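PDB 6NYR: Crov588 from Cafeteriavirus, which is of unknown function but folds as a circular leucine-rich-repeat protein built largely from FNIP repeats. Local coordinates for residues N483-L495 against K507-H519. Residues are numbered along the deposited sequence; the frame is centred on the assembly and turned at random.
Sequences NQKIIENVLPDRL and KIMENVLPNSLTH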
ATOM      1  N   ASN A 483      18.454  23.781 -13.365  1.00 48.37           N
ATOM      2  CA  ASN A 483      18.841  25.062 -12.787  1.00 51.93           C
ATOM      3  C   ASN A 483      19.017  26.093 -13.903  1.00 56.19           C
ATOM      4  O   ASN A 483      20.069  26.711 -14.070  1.00 56.05           O
ATOM      5  CB  ASN A 483      20.113  24.899 -11.957  1.00 50.38           C
ATOM      6  CG  ASN A 483      20.397  26.102 -11.084  1.00 50.53           C
ATOM      7  OD1 ASN A 483      19.512  26.919 -10.823  1.00 49.54           O
ATOM      8  ND2 ASN A 483      21.637  26.222 -10.625  1.00 49.34           N
ATOM      9  N   GLN A 484      17.960  26.296 -14.689  1.00 57.90           N
ATOM     10  CA  GLN A 484      17.948  27.297 -15.746  1.00 57.86           C
ATOM     11  C   GLN A 484      16.903  28.360 -15.433  1.00 55.59           C
ATOM     12  O   GLN A 484      15.899  28.092 -14.762  1.00 52.98           O
ATOM     13  CB  GLN A 484      17.658  26.668 -17.123  1.00 55.87           C
ATOM     14  CG  GLN A 484      18.640  25.577 -17.542  1.00 55.80           C
ATOM     15  CD  GLN A 484      20.083  26.053 -17.615  1.00 55.77           C
ATOM     16  OE1 GLN A 484      20.368  27.142 -18.109  1.00 55.81           O
ATOM     17  NE2 GLN A 484      21.001  25.230 -17.118  1.00 56.46           N
ATOM     18  N   LYS A 485      17.163  29.576 -15.910  1.00 56.28           N
ATOM     19  CA  LYS A 485      16.214  30.670 -15.759  1.00 58.91           C
ATOM     20  C   LYS A 485      14.880  30.322 -16.414  1.00 59.41           C
ATOM     21  O   LYS A 485      14.837  29.771 -17.516  1.00 57.84           O
ATOM     22  CB  LYS A 485      16.774  31.941 -16.399  1.00 64.69           C
ATOM     23  CG  LYS A 485      17.860  32.654 -15.613  1.00 67.70           C
ATOM     24  CD  LYS A 485      18.402  33.833 -16.426  1.00 70.57           C
ATOM     25  CE  LYS A 485      19.364  34.688 -15.618  1.00 74.12           C
ATOM     26  NZ  LYS A 485      20.662  34.004 -15.358  1.00 75.23           N
ATOM     27  N   ILE A 486      13.787  30.642 -15.722  1.00 58.27           N
ATOM     28  CA  ILE A 486      12.433  30.535 -16.267  1.00 58.49           C
ATOM     29  C   ILE A 486      11.915  31.945 -16.529  1.00 58.31           C
ATOM     30  O   ILE A 486      11.836  32.771 -15.612  1.00 55.59           O
ATOM     31  CB  ILE A 486      11.497  29.747 -15.337  1.00 60.75           C
ATOM     32  CG1 ILE A 486      12.161  28.417 -14.973  1.00 61.09           C
ATOM     33  CG2 ILE A 486      10.151  29.544 -16.007  1.00 61.89           C
ATOM     34  CD1 ILE A 486      11.261  27.434 -14.248  1.00 61.33           C
ATOM     35  N   ILE A 487      11.564  32.212 -17.783  1.00 61.90           N
ATOM     36  CA  ILE A 487      11.320  33.562 -18.267  1.00 64.99           C
ATOM     37  C   ILE A 487       9.828  33.759 -18.537  1.00 63.05           C
ATOM     38  O   ILE A 487       9.027  32.827 -18.477  1.00 59.51           O
ATOM     39  CB  ILE A 487      12.144  33.849 -19.541  1.00 71.32           C
ATOM     40  CG1 ILE A 487      13.636  33.605 -19.272  1.00 72.83           C
ATOM     41  CG2 ILE A 487      11.943  35.261 -20.057  1.00 75.35           C
ATOM     42  CD1 ILE A 487      14.182  34.364 -18.071  1.00 72.74           C
ATOM     43  N   GLU A 488       9.464  35.013 -18.806  1.00 64.43           N
ATOM     44  CA  GLU A 488       8.128  35.363 -19.267  1.00 66.56           C
ATOM     45  C   GLU A 488       7.718  34.519 -20.466  1.00 62.75           C
ATOM     46  O   GLU A 488       8.525  34.242 -21.356  1.00 60.41           O
ATOM     47  CB  GLU A 488       8.093  36.852 -19.644  1.00 72.66           C
ATOM     48  CG  GLU A 488       6.718  37.483 -19.693  1.00 75.81           C
ATOM     49  CD  GLU A 488       6.745  38.966 -19.343  1.00 77.88           C
ATOM     50  OE1 GLU A 488       7.811  39.468 -18.922  1.00 78.46           O
ATOM     51  OE2 GLU A 488       5.701  39.631 -19.501  1.00 77.87           O
ATOM     52  N   ASN A 489       6.451  34.109 -20.477  1.00 63.26           N
ATOM     53  CA  ASN A 489       5.848  33.435 -21.626  1.00 64.97           C
ATOM     54  C   ASN A 489       6.500  32.081 -21.887  1.00 62.14           C
ATOM     55  O   ASN A 489       6.657  31.662 -23.037  1.00 65.20           O
ATOM     56  CB  ASN A 489       5.923  34.298 -22.892  1.00 71.47           C
ATOM     57  CG  ASN A 489       5.148  35.596 -22.774  1.00 77.97           C
ATOM     58  OD1 ASN A 489       3.986  35.608 -22.359  1.00 78.96           O
ATOM     59  ND2 ASN A 489       5.787  36.700 -23.145  1.00 80.11           N
ATOM     60  N   VAL A 490       6.873  31.380 -20.823  1.00 57.87           N
ATOM     61  CA  VAL A 490       7.340  30.003 -20.916  1.00 56.37           C
ATOM     62  C   VAL A 490       6.332  29.034 -20.308  1.00 53.30           C
ATOM     63  O   VAL A 490       5.947  28.051 -20.939  1.00 54.97           O
ATOM     64  CB  VAL A 490       8.729  29.843 -20.253  1.00 56.28           C
ATOM     65  CG1 VAL A 490       9.146  28.381 -20.238  1.00 55.03           C
ATOM     66  CG2 VAL A 490       9.763  30.693 -20.981  1.00 56.49           C
ATOM     67  N   LEU A 491       5.869  29.317 -19.097  1.00 51.55           N
ATOM     68  CA  LEU A 491       4.888  28.460 -18.438  1.00 52.07           C
ATOM     69  C   LEU A 491       3.503  28.716 -19.021  1.00 55.05           C
ATOM     70  O   LEU A 491       3.056  29.868 -19.060  1.00 55.22           O
ATOM     71  CB  LEU A 491       4.897  28.715 -16.933  1.00 49.90           C
ATOM     72  CG  LEU A 491       6.249  28.462 -16.259  1.00 48.26           C
ATOM     73  CD1 LEU A 491       6.258  28.960 -14.815  1.00 47.75           C
ATOM     74  CD2 LEU A 491       6.645  26.991 -16.323  1.00 46.29           C
ATOM     75  N   PRO A 492       2.802  27.683 -19.485  1.00 56.48           N
ATOM     76  CA  PRO A 492       1.512  27.902 -20.154  1.00 56.45           C
ATOM     77  C   PRO A 492       0.417  28.300 -19.172  1.00 54.74           C
ATOM     78  O   PRO A 492       0.574  28.254 -17.950  1.00 51.22           O
ATOM     79  CB  PRO A 492       1.211  26.554 -20.819  1.00 58.95           C
ATOM     80  CG  PRO A 492       1.964  25.550 -20.001  1.00 57.28           C
ATOM     81  CD  PRO A 492       3.193  26.255 -19.472  1.00 55.31           C
ATOM     82  N   ASP A 493      -0.723  28.692 -19.750  1.00 54.39           N
ATOM     83  CA  ASP A 493      -1.780  29.376 -19.017  1.00 54.77           C
ATOM     84  C   ASP A 493      -2.686  28.452 -18.215  1.00 53.18           C
ATOM     85  O   ASP A 493      -3.523  28.954 -17.457  1.00 53.48           O
ATOM     86  CB  ASP A 493      -2.650  30.187 -19.987  1.00 60.23           C
ATOM     87  CG  ASP A 493      -1.883  31.290 -20.673  1.00 64.65           C
ATOM     88  OD1 ASP A 493      -0.948  31.833 -20.047  1.00 66.24           O
ATOM     89  OD2 ASP A 493      -2.219  31.621 -21.830  1.00 66.05           O
ATOM     90  N   ARG A 494      -2.576  27.135 -18.372  1.00 51.85           N
ATOM     91  CA  ARG A 494      -3.386  26.215 -17.581  1.00 51.34           C
ATOM     92  C   ARG A 494      -2.577  25.481 -16.518  1.00 48.26           C
ATOM     93  O   ARG A 494      -3.110  24.582 -15.858  1.00 47.40           O
ATOM     94  CB  ARG A 494      -4.095  25.202 -18.482  1.00 56.07           C
ATOM     95  CG  ARG A 494      -5.150  25.811 -19.385  1.00 56.61           C
ATOM     96  CD  ARG A 494      -5.856  24.747 -20.218  1.00 58.13           C
ATOM     97  NE  ARG A 494      -7.000  25.295 -20.939  1.00 61.56           N
ATOM     98  CZ  ARG A 494      -8.271  25.092 -20.603  1.00 62.62           C
ATOM     99  NH1 ARG A 494      -8.579  24.350 -19.548  1.00 58.66           N
ATOM    100  NH2 ARG A 494      -9.235  25.636 -21.328  1.00 69.92           N
ATOM    101  N   LEU A 495      -1.314  25.850 -16.326  1.00 47.17           N
ATOM    102  CA  LEU A 495      -0.466  25.188 -15.342  1.00 45.77           C
ATOM    103  C   LEU A 495      -0.969  25.465 -13.933  1.00 45.95           C
ATOM    104  O   LEU A 495      -1.061  26.623 -13.515  1.00 45.93           O
ATOM    105  CB  LEU A 495       0.975  25.666 -15.493  1.00 47.67           C
ATOM    106  CG  LEU A 495       2.052  25.025 -14.620  1.00 46.69           C
ATOM    107  CD1 LEU A 495       2.072  23.525 -14.777  1.00 46.98           C
ATOM    108  CD2 LEU A 495       3.413  25.626 -14.976  1.00 50.18           C
ATOM    109  N   LYS A 507      16.508  33.465  -9.886  1.00 61.13           N
ATOM    110  CA  LYS A 507      15.511  34.483  -9.583  1.00 62.07           C
ATOM    111  C   LYS A 507      14.288  34.316 -10.475  1.00 55.98           C
ATOM    112  O   LYS A 507      14.395  33.911 -11.638  1.00 51.75           O
ATOM    113  CB  LYS A 507      16.112  35.880  -9.740  1.00 65.60           C
ATOM    114  CG  LYS A 507      17.016  36.266  -8.575  1.00 70.82           C
ATOM    115  CD  LYS A 507      17.733  37.590  -8.792  1.00 75.39           C
ATOM    116  CE  LYS A 507      18.703  37.851  -7.643  1.00 79.53           C
ATOM    117  NZ  LYS A 507      19.749  38.855  -7.977  1.00 82.88           N
ATOM    118  N   ILE A 508      13.121  34.613  -9.906  1.00 55.77           N
ATOM    119  CA  ILE A 508      11.844  34.585 -10.606  1.00 56.45           C
ATOM    120  C   ILE A 508      11.305  36.009 -10.660  1.00 56.74           C
ATOM    121  O   ILE A 508      11.054  36.622  -9.615  1.00 54.93           O
ATOM    122  CB  ILE A 508      10.847  33.642  -9.916  1.00 55.14           C
ATOM    123  CG1 ILE A 508      11.510  32.286  -9.656  1.00 55.08           C
ATOM    124  CG2 ILE A 508       9.598  33.465 -10.764  1.00 55.68           C
ATOM    125  CD1 ILE A 508      10.575  31.221  -9.128  1.00 55.16           C
ATOM    126  N   MET A 509      11.127  36.537 -11.869  1.00 61.47           N
ATOM    127  CA  MET A 509      10.638  37.898 -12.036  1.00 65.74           C
ATOM    128  C   MET A 509       9.108  37.875 -12.120  1.00 63.72           C
ATOM    129  O   MET A 509       8.464  36.863 -11.830  1.00 59.03           O
ATOM    130  CB  MET A 509      11.315  38.556 -13.238  1.00 76.22           C
ATOM    131  CG  MET A 509      11.277  37.788 -14.542  1.00 86.86           C
ATOM    132  SD  MET A 509      12.330  38.598 -15.779  1.00 96.30           S
ATOM    133  CE  MET A 509      11.699  37.899 -17.306  1.00 95.09           C
ATOM    134  N   GLU A 510       8.504  38.990 -12.532  1.00 65.49           N
ATOM    135  CA  GLU A 510       7.105  39.242 -12.190  1.00 68.27           C
ATOM    136  C   GLU A 510       6.099  38.426 -12.997  1.00 68.49           C
ATOM    137  O   GLU A 510       5.245  37.743 -12.422  1.00 72.38           O
ATOM    138  CB  GLU A 510       6.808  40.746 -12.327  1.00 72.54           C
ATOM    139  CG  GLU A 510       7.141  41.555 -11.081  1.00 77.07           C
ATOM    140  CD  GLU A 510       6.921  43.049 -11.255  1.00 82.41           C
ATOM    141  OE1 GLU A 510       5.822  43.447 -11.696  1.00 82.60           O
ATOM    142  OE2 GLU A 510       7.857  43.824 -10.960  1.00 83.07           O
ATOM    143  N   ASN A 511       6.144  38.513 -14.320  1.00 63.40           N
ATOM    144  CA  ASN A 511       5.158  37.816 -15.155  1.00 63.56           C
ATOM    145  C   ASN A 511       5.717  36.511 -15.717  1.00 62.10           C
ATOM    146  O   ASN A 511       5.750  36.274 -16.925  1.00 62.25           O
ATOM    147  CB  ASN A 511       4.654  38.735 -16.265  1.00 67.31           C
ATOM    148  CG  ASN A 511       3.857  39.906 -15.727  1.00 69.05           C
ATOM    149  OD1 ASN A 511       4.216  41.066 -15.930  1.00 71.53           O
ATOM    150  ND2 ASN A 511       2.765  39.606 -15.027  1.00 68.80           N
ATOM    151  N   VAL A 512       6.137  35.643 -14.803  1.00 60.18           N
ATOM    152  CA  VAL A 512       6.660  34.327 -15.140  1.00 56.87           C
ATOM    153  C   VAL A 512       5.694  33.221 -14.725  1.00 51.51           C
ATOM    154  O   VAL A 512       5.389  32.323 -15.513  1.00 51.75           O
ATOM    155  CB  VAL A 512       8.049  34.115 -14.493  1.00 56.80           C
ATOM    156  CG1 VAL A 512       8.533  32.694 -14.726  1.00 55.29           C
ATOM    157  CG2 VAL A 512       9.044  35.142 -15.016  1.00 59.40           C
ATOM    158  N   LEU A 513       5.182  33.286 -13.499  1.00 48.04           N
ATOM    159  CA  LEU A 513       4.303  32.248 -12.973  1.00 47.82           C
ATOM    160  C   LEU A 513       2.861  32.535 -13.368  1.00 48.56           C
ATOM    161  O   LEU A 513       2.328  33.592 -13.002  1.00 48.16           O
ATOM    162  CB  LEU A 513       4.436  32.172 -11.463  1.00 47.68           C
ATOM    163  CG  LEU A 513       5.850  31.817 -10.996  1.00 47.30           C
ATOM    164  CD1 LEU A 513       6.034  32.022  -9.511  1.00 49.47           C
ATOM    165  CD2 LEU A 513       6.157  30.367 -11.376  1.00 47.13           C
ATOM    166  N   PRO A 514       2.195  31.636 -14.088  1.00 49.99           N
ATOM    167  CA  PRO A 514       0.885  31.979 -14.655  1.00 50.69           C
ATOM    168  C   PRO A 514      -0.184  32.130 -13.586  1.00 53.96           C
ATOM    169  O   PRO A 514      -0.108  31.545 -12.503  1.00 54.92           O
ATOM    170  CB  PRO A 514       0.575  30.800 -15.590  1.00 51.37           C
ATOM    171  CG  PRO A 514       1.353  29.647 -15.015  1.00 50.38           C
ATOM    172  CD  PRO A 514       2.597  30.243 -14.387  1.00 48.18           C
ATOM    173  N   ASN A 515      -1.205  32.922 -13.914  1.00 56.51           N
ATOM    174  CA  ASN A 515      -2.320  33.155 -13.002  1.00 57.18           C
ATOM    175  C   ASN A 515      -3.268  31.967 -12.916  1.00 55.72           C
ATOM    176  O   ASN A 515      -4.403  32.107 -12.449  1.00 56.20           O
ATOM    177  CB  ASN A 515      -3.077  34.418 -13.419  1.00 58.21           C
ATOM    178  CG  ASN A 515      -2.332  35.686 -13.056  1.00 59.08           C
ATOM    179  OD1 ASN A 515      -2.122  35.972 -11.878  1.00 59.09           O
ATOM    180  ND2 ASN A 515      -1.920  36.448 -14.063  1.00 60.52           N
ATOM    181  N   SER A 516      -2.825  30.807 -13.392  1.00 55.22           N
ATOM    182  CA  SER A 516      -3.538  29.555 -13.173  1.00 53.52           C
ATOM    183  C   SER A 516      -2.879  28.681 -12.113  1.00 49.51           C
ATOM    184  O   SER A 516      -3.482  27.688 -11.685  1.00 48.93           O
ATOM    185  CB  SER A 516      -3.642  28.764 -14.484  1.00 55.17           C
ATOM    186  OG  SER A 516      -2.371  28.624 -15.095  1.00 53.83           O
ATOM    187  N   LEU A 517      -1.670  29.028 -11.675  1.00 46.79           N
ATOM    188  CA  LEU A 517      -0.905  28.189 -10.762  1.00 44.40           C
ATOM    189  C   LEU A 517      -1.489  28.247  -9.357  1.00 45.94           C
ATOM    190  O   LEU A 517      -1.598  29.325  -8.762  1.00 43.46           O
ATOM    191  CB  LEU A 517       0.551  28.645 -10.738  1.00 46.03           C
ATOM    192  CG  LEU A 517       1.587  27.672 -10.185  1.00 44.43           C
ATOM    193  CD1 LEU A 517       1.789  26.518 -11.153  1.00 45.01           C
ATOM    194  CD2 LEU A 517       2.904  28.381  -9.908  1.00 45.21           C
ATOM    195  N   THR A 518      -1.844  27.080  -8.822  1.00 46.89           N
ATOM    196  CA  THR A 518      -2.342  26.968  -7.458  1.00 46.34           C
ATOM    197  C   THR A 518      -1.310  26.394  -6.498  1.00 46.31           C
ATOM    198  O   THR A 518      -1.339  26.723  -5.308  1.00 49.32           O
ATOM    199  CB  THR A 518      -3.601  26.086  -7.420  1.00 46.21           C
ATOM    200  OG1 THR A 518      -3.272  24.761  -7.854  1.00 45.65           O
ATOM    201  CG2 THR A 518      -4.687  26.662  -8.306  1.00 43.14           C
ATOM    202  N   HIS A 519      -0.415  25.531  -6.982  1.00 44.57           N
ATOM    203  CA  HIS A 519       0.541  24.821  -6.139  1.00 44.35           C
ATOM    204  C   HIS A 519       1.961  25.117  -6.606  1.00 41.78           C
ATOM    205  O   HIS A 519       2.283  24.919  -7.780  1.00 43.64           O
ATOM    206  CB  HIS A 519       0.297  23.308  -6.174  1.00 40.29           C
ATOM    207  CG  HIS A 519      -0.955  22.878  -5.478  1.00 41.51           C
ATOM    208  ND1 HIS A 519      -2.214  23.191  -5.942  1.00 42.53           N
ATOM    209  CD2 HIS A 519      -1.136  22.152  -4.350  1.00 41.04           C
ATOM    210  CE1 HIS A 519      -3.119  22.679  -5.126  1.00 44.42           C
ATOM    211  NE2 HIS A 519      -2.492  22.042  -4.154  1.00 44.66           N
TER
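V512 overlaps the backbone from I486 to E488 with both methyls: CG1, anti to the backbone N (chi1 174°), lies 3.4 Å from I486 O and meets I486 CG2, the two side chains crossing at about a right angle, while V512 CG2 lies near both I486 O and E488 N. The two segments are equivalent loops on adjacent coils of a leucine-rich-repeat solenoid, one leading to strand 497-499 and the other to strand 519-521. Deeper in, L491 and L513 run side by side, pointing the same way, with L491 CD1 3.7 Å from L513 CD2; both leucines also pack on L498 of strand 497-499. L495 and L517 repeat this parallel overlap at 3.8 Å between L495 CG and L517 CD1, as expected of equivalent leucines stacked from coil to coil. P514 fits against L491 and L495, its CD on L491 CB and its CG near L495 CB, with P514 CG 3.3 Å from P492 O. At the outer margin M509 reaches I487 CG2 only with its terminal CE, at 3.8 Å. E488 lies alongside N511, carboxylate and amide planes 50° apart; E488 CG is 3.2 Å from N511 O, to which E488 CA also makes a CA-H...O contact. S516, within the type I turn from P514 to L517 that matches the one from P492 to L495, makes the polar contact. With chi1 at 52°, its OG sits between its own backbone N and carbonyl carbon; its single proton can serve D493 O, 2.6 Å from S516 OG, or L495 O, 2.9 Å from S516 OG.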